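Local coordinates for catalytic domain of the nuclear inclusion protein A (nia) (PDB 1LVM) that is a chymotrypsin-like cysteine protease of peptidase family C4 that cuts peptides at a specific sequence, probably in processing the viral polyprotein, at residues F194-L197 with L198-E202. The protein carries 1 engineered substitution. Sequence-based numbering, arbitrary orientation.
Sequences FMEL and LTNQE
Phe194 and Leu198 share the first full turn of helix 194-199, a short helix after the last strand of the C-terminal barrel in this chymotrypsin-like fold. Leu198 N donates to Phe194 O at 3.0 Å, an alpha-helical i to i+4 bond. One residue on, the helix runs out: Thr199 N makes a weak bond to Met195 O and also reaches Glu196 O at 3.2 Å, an i to i+3 bond as the helix tightens at its end. Asn200 is the first residue to leave helical angles.

On the inner side, Leu198 lies over one face of the Phe194 ring, its CG 4.3 Å from the ring centroid and displaced toward the rim, a CH-pi contact. The Leu198 methyls stay on that same face, out past the CE2-CZ side of the ring, CD1 3.8 Å from Phe194 CE2 and CD2 near Phe194 CZ. Ile50 and Ile92, from strands of the N-terminal barrel, touch both side chains, and the Phe108 ring meets Phe194 edge-to-face. The helix thus lays its apolar side on the other barrel.

The outer side is polar. With chi1 at 59°, Thr199 turns OG1 back along the helix to donate to Met195 O at 2.7 Å, giving that carbonyl a second, shorter bond beside the weak one from Thr199 N. A water donates to Thr199 OG1 and, weakly, to Glu196 OE1. Glu196 bends at chi2 (60°), which brings its carboxylate forward to the Asn200 amide, the two planes nearly perpendicular. Asn200 ND2 donates to the anti lone pair of Glu196 OE1 at 3.0 Å, with OE1 almost in the amide plane.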
loop_
_atom_site.group_PDB
_atom_site.type_symbol
_atom_site.label_atom_id
_atom_site.label_comp_id
_atom_site.label_asym_id
_atom_site.label_seq_id
_atom_site.Cartn_x
_atom_site.Cartn_y
_atom_site.Cartn_z
ATOM N N PHE A 194 7.380 -9.299 -8.684
ATOM C CA PHE A 194 7.517 -8.728 -7.344
ATOM C C PHE A 194 7.889 -9.780 -6.327
ATOM O O PHE A 194 8.629 -9.486 -5.404
ATOM C CB PHE A 194 6.190 -7.997 -6.979
ATOM C CG PHE A 194 6.292 -7.042 -5.806
ATOM C CD1 PHE A 194 7.181 -5.966 -5.802
ATOM C CD2 PHE A 194 5.489 -7.256 -4.665
ATOM C CE1 PHE A 194 7.300 -5.094 -4.698
ATOM C CE2 PHE A 194 5.584 -6.395 -3.534
ATOM C CZ PHE A 194 6.466 -5.328 -3.532
ATOM N N MET A 195 7.364 -11.004 -6.448
ATOM C CA MET A 195 7.725 -12.030 -5.453
ATOM C C MET A 195 9.236 -12.269 -5.509
ATOM O O MET A 195 9.877 -12.487 -4.480
ATOM C CB MET A 195 6.980 -13.350 -5.693
ATOM C CG MET A 195 5.440 -13.288 -5.487
ATOM S SD MET A 195 4.983 -12.523 -3.944
ATOM C CE MET A 195 5.720 -13.675 -2.702
ATOM N N GLU A 196 9.808 -12.238 -6.711
ATOM C CA GLU A 196 11.281 -12.429 -6.827
ATOM C C GLU A 196 11.992 -11.318 -6.019
ATOM O O GLU A 196 12.941 -11.544 -5.255
ATOM C CB GLU A 196 11.737 -12.328 -8.303
ATOM C CG GLU A 196 13.205 -12.797 -8.511
ATOM C CD GLU A 196 13.343 -14.247 -8.081
ATOM O OE1 GLU A 196 14.435 -14.608 -7.589
ATOM O OE2 GLU A 196 12.365 -15.029 -8.221
ATOM N N LEU A 197 11.532 -10.096 -6.224
ATOM C CA LEU A 197 12.154 -8.971 -5.522
ATOM C C LEU A 197 12.079 -9.130 -3.995
ATOM O O LEU A 197 13.037 -8.834 -3.296
ATOM C CB LEU A 197 11.477 -7.659 -5.963
ATOM C CG LEU A 197 11.958 -6.414 -5.196
ATOM C CD1 LEU A 197 13.498 -6.191 -5.464
ATOM C CD2 LEU A 197 11.175 -5.239 -5.719
ATOM N N LEU A 198 10.942 -9.593 -3.470
ATOM C CA LEU A 198 10.836 -9.747 -2.026
ATOM C C LEU A 198 11.625 -10.864 -1.430
ATOM O O LEU A 198 11.893 -10.823 -0.248
ATOM C CB LEU A 198 9.350 -9.982 -1.590
ATOM C CG LEU A 198 8.356 -8.881 -1.976
ATOM C CD1 LEU A 198 6.927 -9.353 -1.578
ATOM C CD2 LEU A 198 8.641 -7.570 -1.215
ATOM N N THR A 199 11.955 -11.869 -2.248
ATOM C CA THR A 199 12.635 -13.075 -1.764
ATOM C C THR A 199 14.041 -13.325 -2.279
ATOM O O THR A 199 14.610 -14.350 -1.952
ATOM C CB THR A 199 11.832 -14.265 -2.141
ATOM O OG1 THR A 199 11.713 -14.282 -3.580
ATOM C CG2 THR A 199 10.450 -14.157 -1.541
ATOM N N ASN A 200 14.609 -12.397 -3.050
ATOM C CA ASN A 200 15.953 -12.588 -3.624
ATOM C C ASN A 200 16.787 -11.330 -3.349
ATOM O O ASN A 200 16.645 -10.269 -3.986
ATOM C CB ASN A 200 15.817 -12.879 -5.152
ATOM C CG ASN A 200 17.158 -12.951 -5.886
ATOM O OD1 ASN A 200 18.185 -12.550 -5.348
ATOM N ND2 ASN A 200 17.141 -13.447 -7.146
ATOM N N GLN A 201 17.724 -11.436 -2.421
ATOM C CA GLN A 201 18.454 -10.233 -2.123
ATOM C C GLN A 201 19.266 -9.694 -3.275
ATOM O O GLN A 201 19.502 -8.509 -3.342
ATOM C CB GLN A 201 19.256 -10.393 -0.825
ATOM C CG GLN A 201 20.246 -11.505 -0.738
ATOM C CD GLN A 201 20.937 -11.482 0.613
ATOM O OE1 GLN A 201 22.049 -11.992 0.766
ATOM N NE2 GLN A 201 20.272 -10.879 1.609
ATOM N N GLU A 202 19.605 -10.539 -4.243
ATOM C CA GLU A 202 20.377 -10.063 -5.402
ATOM C C GLU A 202 19.610 -8.992 -6.183
ATOM O O GLU A 202 20.203 -8.119 -6.824
ATOM C CB GLU A 202 20.670 -11.224 -6.354
ATOM C CG GLU A 202 21.651 -12.229 -5.834
ATOM C CD GLU A 202 23.044 -11.683 -5.824
ATOM O OE1 GLU A 202 23.550 -11.326 -6.914
ATOM O OE2 GLU A 202 23.624 -11.611 -4.724
HETATM O O HOH W 1 12.921 -15.979 -5.050
#